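PDB 3IM8: malonyl acyl carrier protein transacylase from Streptococcus pneumoniae, which probably transfers the malonyl group from malonyl-CoA to the holo acyl carrier protein, supplying malonyl-ACP for fatty acid synthesis. Local coordinates for residues K3-Q14 against G265-G275. Numbering follows the deposited sequence.
Sequences KTAFLFAGQGAQ and GISNFIEIGPG
I272 meets two phenylalanine rings of the neighbouring strand, F8 and F6, and touches them with successive atoms of its longer branch. Its CG1 sits over one face of the F8 ring, 3.9 Å from the ring centroid and displaced toward the rim, a CH-pi contact in which the two side chains run alongside each other. With chi2 at -59° the chain then bends, and CD1 swings over to the F6 ring, 3.7 Å from F6 CD2, in a second, off-centre CH-pi contact. Isoleucine suits the place because CG1 and the CD1 beyond it reach one ring each. I270 continues the row, its CD1 3.8 Å from F6 CE1, the two side chains lying side by side and pointing the same way, while T4 and N268 close this face at its partly exposed end.

Strands 4-8 and 268-272 are the two central strands of a four-stranded parallel sheet in the acyl transferase fold. A5 N donates to N268 O and A5 O accepts from I270 N, nearly straight at 173°; L7 N donates to I270 O and L7 O accepts from I272 N.

On the opposite face the small methyl of A5 lets I266 CD1 come close; that CD1 lies 3.5 Å above the plane of the F269 ring, over its centre. L7 crosses the F269 side chain obliquely, L7 CD1 to F269 CD1 3.8 Å, and M261 of helix 254-263 covers this cluster. The buried carboxylate of E271 is satisfied by S279 OG and L278 N, near the start of helix 277-285.

Beyond the strands, the single methyls of A9 and A13 both come up to the carbonyl O of P274, A9 CB at 3.2 Å and A13 CB at 3.4 Å; the cis peptide before P274 turns the backbone there. F8 packs on the probable nucleophile elbow around S90, the predicted active-site serine, and the side chain of A9 lies about 10 Å from that of S90.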
ATOM      1  N   LYS A   3      16.428   8.680 -11.725  1.00 37.42           N
ATOM      2  CA  LYS A   3      16.039   7.816 -12.897  1.00 37.03           C
ATOM      3  C   LYS A   3      14.940   6.744 -12.602  1.00 35.16           C
ATOM      4  O   LYS A   3      13.917   6.730 -13.268  1.00 35.06           O
ATOM      5  CB  LYS A   3      17.290   7.220 -13.572  1.00 38.29           C
ATOM      6  CG  LYS A   3      17.231   7.225 -15.058  1.00 40.19           C
ATOM      7  CD  LYS A   3      18.596   7.067 -15.692  1.00 41.49           C
ATOM      8  CE  LYS A   3      18.375   6.763 -17.134  1.00 42.92           C
ATOM      9  NZ  LYS A   3      17.211   5.821 -17.162  1.00 44.14           N
ATOM     10  N   THR A   4      15.116   5.863 -11.623  1.00 33.47           N
ATOM     11  CA  THR A   4      14.121   4.768 -11.400  1.00 31.48           C
ATOM     12  C   THR A   4      13.456   4.829  -9.999  1.00 30.71           C
ATOM     13  O   THR A   4      14.151   5.021  -8.994  1.00 29.43           O
ATOM     14  CB  THR A   4      14.751   3.353 -11.624  1.00 31.42           C
ATOM     15  OG1 THR A   4      15.160   3.219 -12.971  1.00 29.83           O
ATOM     16  CG2 THR A   4      13.742   2.212 -11.334  1.00 31.62           C
ATOM     17  N   ALA A   5      12.115   4.680  -9.942  1.00 30.41           N
ATOM     18  CA  ALA A   5      11.385   4.467  -8.651  1.00 28.48           C
ATOM     19  C   ALA A   5      10.772   3.058  -8.514  1.00 27.31           C
ATOM     20  O   ALA A   5      10.199   2.546  -9.483  1.00 27.63           O
ATOM     21  CB  ALA A   5      10.302   5.521  -8.469  1.00 28.40           C
ATOM     22  N   PHE A   6      10.924   2.435  -7.331  1.00 25.60           N
ATOM     23  CA  PHE A   6      10.229   1.172  -6.999  1.00 23.48           C
ATOM     24  C   PHE A   6       8.916   1.534  -6.273  1.00 22.37           C
ATOM     25  O   PHE A   6       8.898   2.343  -5.331  1.00 21.72           O
ATOM     26  CB  PHE A   6      11.084   0.226  -6.146  1.00 22.25           C
ATOM     27  CG  PHE A   6      12.261  -0.426  -6.890  1.00 23.90           C
ATOM     28  CD1 PHE A   6      12.595  -0.081  -8.211  1.00 25.56           C
ATOM     29  CD2 PHE A   6      13.037  -1.374  -6.249  1.00 24.12           C
ATOM     30  CE1 PHE A   6      13.691  -0.700  -8.866  1.00 28.75           C
ATOM     31  CE2 PHE A   6      14.116  -1.998  -6.883  1.00 28.26           C
ATOM     32  CZ  PHE A   6      14.449  -1.656  -8.195  1.00 29.02           C
ATOM     33  N   LEU A   7       7.825   0.939  -6.734  1.00 20.80           N
ATOM     34  CA  LEU A   7       6.514   1.198  -6.182  1.00 19.50           C
ATOM     35  C   LEU A   7       6.078  -0.102  -5.507  1.00 19.07           C
ATOM     36  O   LEU A   7       5.926  -1.130  -6.170  1.00 18.00           O
ATOM     37  CB  LEU A   7       5.581   1.544  -7.306  1.00 18.97           C
ATOM     38  CG  LEU A   7       5.961   2.785  -8.124  1.00 18.61           C
ATOM     39  CD1 LEU A   7       4.956   2.981  -9.246  1.00 16.35           C
ATOM     40  CD2 LEU A   7       6.125   4.082  -7.303  1.00 15.29           C
ATOM     41  N   PHE A   8       5.832  -0.067  -4.203  1.00 17.49           N
ATOM     42  CA  PHE A   8       5.536  -1.346  -3.511  1.00 17.48           C
ATOM     43  C   PHE A   8       4.027  -1.640  -3.322  1.00 17.94           C
ATOM     44  O   PHE A   8       3.289  -0.810  -2.849  1.00 17.88           O
ATOM     45  CB  PHE A   8       6.263  -1.408  -2.188  1.00 16.50           C
ATOM     46  CG  PHE A   8       7.772  -1.518  -2.312  1.00 17.45           C
ATOM     47  CD1 PHE A   8       8.544  -0.404  -2.585  1.00 18.72           C
ATOM     48  CD2 PHE A   8       8.413  -2.727  -2.078  1.00 17.35           C
ATOM     49  CE1 PHE A   8       9.943  -0.498  -2.670  1.00 20.48           C
ATOM     50  CE2 PHE A   8       9.780  -2.838  -2.133  1.00 19.80           C
ATOM     51  CZ  PHE A   8      10.564  -1.724  -2.443  1.00 20.35           C
ATOM     52  N   ALA A   9       3.599  -2.848  -3.706  1.00 19.06           N
ATOM     53  CA  ALA A   9       2.258  -3.384  -3.467  1.00 18.66           C
ATOM     54  C   ALA A   9       1.643  -3.160  -2.079  1.00 18.67           C
ATOM     55  O   ALA A   9       2.341  -3.202  -1.073  1.00 18.46           O
ATOM     56  CB  ALA A   9       2.239  -4.941  -3.791  1.00 17.97           C
ATOM     57  N   GLY A  10       0.319  -2.968  -2.068  1.00 19.39           N
ATOM     58  CA  GLY A  10      -0.505  -2.938  -0.859  1.00 19.68           C
ATOM     59  C   GLY A  10      -1.409  -4.139  -0.615  1.00 19.91           C
ATOM     60  O   GLY A  10      -1.475  -5.102  -1.400  1.00 18.34           O
ATOM     61  N   GLN A  11      -2.102  -4.076   0.511  1.00 20.56           N
ATOM     62  CA  GLN A  11      -3.016  -5.137   0.923  1.00 22.53           C
ATOM     63  C   GLN A  11      -4.054  -5.348  -0.174  1.00 22.44           C
ATOM     64  O   GLN A  11      -4.470  -4.399  -0.784  1.00 22.15           O
ATOM     65  CB  GLN A  11      -3.694  -4.700   2.236  1.00 23.04           C
ATOM     66  CG  GLN A  11      -4.457  -5.727   2.931  1.00 25.08           C
ATOM     67  CD  GLN A  11      -5.082  -5.161   4.181  1.00 26.81           C
ATOM     68  OE1 GLN A  11      -4.426  -4.466   4.956  1.00 22.99           O
ATOM     69  NE2 GLN A  11      -6.382  -5.424   4.362  1.00 29.78           N
ATOM     70  N   GLY A  12      -4.472  -6.600  -0.405  1.00 23.22           N
ATOM     71  CA  GLY A  12      -5.454  -6.903  -1.453  1.00 22.57           C
ATOM     72  C   GLY A  12      -4.786  -7.581  -2.662  1.00 22.56           C
ATOM     73  O   GLY A  12      -5.450  -8.291  -3.435  1.00 22.48           O
ATOM     74  N   ALA A  13      -3.477  -7.414  -2.828  1.00 21.14           N
ATOM     75  CA  ALA A  13      -2.812  -8.012  -4.015  1.00 21.16           C
ATOM     76  C   ALA A  13      -2.256  -9.422  -3.744  1.00 21.39           C
ATOM     77  O   ALA A  13      -1.780 -10.090  -4.666  1.00 22.82           O
ATOM     78  CB  ALA A  13      -1.692  -7.107  -4.557  1.00 19.23           C
ATOM     79  N   GLN A  14      -2.277  -9.872  -2.502  1.00 21.48           N
ATOM     80  CA  GLN A  14      -1.759 -11.211  -2.185  1.00 21.91           C
ATOM     81  C   GLN A  14      -2.453 -12.347  -2.984  1.00 22.24           C
ATOM     82  O   GLN A  14      -3.580 -12.195  -3.455  1.00 21.51           O
ATOM     83  CB  GLN A  14      -1.827 -11.467  -0.660  1.00 20.68           C
ATOM     84  CG  GLN A  14      -3.258 -11.680  -0.015  1.00 21.93           C
ATOM     85  CD  GLN A  14      -4.146 -10.410   0.077  1.00 24.53           C
ATOM     86  OE1 GLN A  14      -3.715  -9.295  -0.252  1.00 27.44           O
ATOM     87  NE2 GLN A  14      -5.391 -10.589   0.554  1.00 21.27           N
ATOM     88  N   GLY A 265      12.389  14.063 -11.467  1.00 33.98           N
ATOM     89  CA  GLY A 265      12.980  13.555 -12.690  1.00 35.18           C
ATOM     90  C   GLY A 265      13.010  12.046 -12.826  1.00 36.17           C
ATOM     91  O   GLY A 265      13.834  11.512 -13.581  1.00 35.32           O
ATOM     92  N   ILE A 266      12.129  11.313 -12.148  1.00 37.01           N
ATOM     93  CA  ILE A 266      12.236   9.861 -12.344  1.00 38.29           C
ATOM     94  C   ILE A 266      11.536   9.431 -13.661  1.00 39.21           C
ATOM     95  O   ILE A 266      10.401   9.840 -13.913  1.00 39.37           O
ATOM     96  CB  ILE A 266      11.902   8.961 -11.079  1.00 38.42           C
ATOM     97  CG1 ILE A 266      10.541   8.318 -11.195  1.00 37.48           C
ATOM     98  CG2 ILE A 266      12.104   9.644  -9.738  1.00 38.91           C
ATOM     99  CD1 ILE A 266      10.607   7.093 -12.013  1.00 35.23           C
ATOM    100  N   SER A 267      12.223   8.630 -14.498  1.00 40.26           N
ATOM    101  CA  SER A 267      11.691   8.215 -15.827  1.00 40.92           C
ATOM    102  C   SER A 267      11.014   6.822 -15.885  1.00 39.23           C
ATOM    103  O   SER A 267       9.978   6.634 -16.569  1.00 40.39           O
ATOM    104  CB  SER A 267      12.793   8.303 -16.898  1.00 41.55           C
ATOM    105  OG  SER A 267      13.941   7.570 -16.507  1.00 44.11           O
ATOM    106  N   ASN A 268      11.587   5.885 -15.141  1.00 35.83           N
ATOM    107  CA  ASN A 268      11.284   4.469 -15.185  1.00 32.87           C
ATOM    108  C   ASN A 268      10.548   4.017 -13.882  1.00 29.81           C
ATOM    109  O   ASN A 268      11.006   4.319 -12.778  1.00 28.42           O
ATOM    110  CB  ASN A 268      12.651   3.781 -15.260  1.00 34.45           C
ATOM    111  CG  ASN A 268      12.649   2.529 -16.096  1.00 37.70           C
ATOM    112  OD1 ASN A 268      13.118   1.465 -15.638  1.00 40.80           O
ATOM    113  ND2 ASN A 268      12.136   2.629 -17.332  1.00 38.08           N
ATOM    114  N   PHE A 269       9.440   3.287 -13.979  1.00 25.64           N
ATOM    115  CA  PHE A 269       8.765   2.795 -12.742  1.00 23.77           C
ATOM    116  C   PHE A 269       8.748   1.273 -12.650  1.00 21.37           C
ATOM    117  O   PHE A 269       8.371   0.627 -13.618  1.00 19.51           O
ATOM    118  CB  PHE A 269       7.332   3.335 -12.566  1.00 22.69           C
ATOM    119  CG  PHE A 269       7.250   4.836 -12.363  1.00 24.20           C
ATOM    120  CD1 PHE A 269       7.200   5.373 -11.078  1.00 22.96           C
ATOM    121  CD2 PHE A 269       7.174   5.707 -13.469  1.00 24.97           C
ATOM    122  CE1 PHE A 269       7.105   6.742 -10.865  1.00 25.11           C
ATOM    123  CE2 PHE A 269       7.071   7.111 -13.275  1.00 26.66           C
ATOM    124  CZ  PHE A 269       7.037   7.626 -11.982  1.00 26.41           C
ATOM    125  N   ILE A 270       9.173   0.710 -11.509  1.00 19.94           N
ATOM    126  CA  ILE A 270       9.142  -0.782 -11.349  1.00 20.19           C
ATOM    127  C   ILE A 270       8.242  -1.072 -10.175  1.00 20.29           C
ATOM    128  O   ILE A 270       8.542  -0.647  -9.044  1.00 19.46           O
ATOM    129  CB  ILE A 270      10.543  -1.431 -11.180  1.00 20.11           C
ATOM    130  CG1 ILE A 270      11.365  -1.282 -12.499  1.00 21.64           C
ATOM    131  CG2 ILE A 270      10.431  -2.927 -10.890  1.00 18.73           C
ATOM    132  CD1 ILE A 270      12.829  -1.731 -12.385  1.00 23.87           C
ATOM    133  N   GLU A 271       7.120  -1.736 -10.443  1.00 19.27           N
ATOM    134  CA  GLU A 271       6.231  -2.102  -9.345  1.00 19.01           C
ATOM    135  C   GLU A 271       6.709  -3.438  -8.798  1.00 19.68           C
ATOM    136  O   GLU A 271       6.904  -4.411  -9.552  1.00 20.70           O
ATOM    137  CB  GLU A 271       4.765  -2.158  -9.800  1.00 18.46           C
ATOM    138  CG  GLU A 271       3.847  -2.762  -8.738  1.00 17.38           C
ATOM    139  CD  GLU A 271       2.425  -2.740  -9.151  1.00 20.15           C
ATOM    140  OE1 GLU A 271       2.169  -2.574 -10.361  1.00 22.32           O
ATOM    141  OE2 GLU A 271       1.551  -2.892  -8.274  1.00 20.00           O
ATOM    142  N   ILE A 272       6.925  -3.490  -7.484  1.00 20.26           N
ATOM    143  CA  ILE A 272       7.424  -4.687  -6.813  1.00 18.27           C
ATOM    144  C   ILE A 272       6.200  -5.482  -6.359  1.00 19.24           C
ATOM    145  O   ILE A 272       5.379  -4.933  -5.660  1.00 20.41           O
ATOM    146  CB  ILE A 272       8.229  -4.302  -5.559  1.00 19.17           C
ATOM    147  CG1 ILE A 272       9.293  -3.270  -5.894  1.00 16.15           C
ATOM    148  CG2 ILE A 272       8.797  -5.602  -4.842  1.00 16.79           C
ATOM    149  CD1 ILE A 272      10.287  -3.755  -6.950  1.00 20.30           C
ATOM    150  N   GLY A 273       6.096  -6.767  -6.709  1.00 18.56           N
ATOM    151  CA  GLY A 273       4.864  -7.531  -6.482  1.00 18.71           C
ATOM    152  C   GLY A 273       4.657  -7.836  -4.995  1.00 18.19           C
ATOM    153  O   GLY A 273       5.491  -7.463  -4.181  1.00 18.63           O
ATOM    154  N   PRO A 274       3.574  -8.558  -4.648  1.00 17.21           N
ATOM    155  CA  PRO A 274       2.637  -9.233  -5.570  1.00 17.81           C
ATOM    156  C   PRO A 274       1.759  -8.305  -6.372  1.00 19.05           C
ATOM    157  O   PRO A 274       1.429  -7.206  -5.907  1.00 19.95           O
ATOM    158  CB  PRO A 274       1.744 -10.050  -4.615  1.00 18.30           C
ATOM    159  CG  PRO A 274       1.882  -9.349  -3.233  1.00 17.85           C
ATOM    160  CD  PRO A 274       3.303  -8.881  -3.232  1.00 16.27           C
ATOM    161  N   GLY A 275       1.312  -8.750  -7.538  1.00 19.31           N
ATOM    162  CA  GLY A 275       0.310  -7.984  -8.280  1.00 21.34           C
ATOM    163  C   GLY A 275       0.862  -6.862  -9.160  1.00 21.17           C
ATOM    164  O   GLY A 275       2.059  -6.570  -9.119  1.00 21.63           O
TER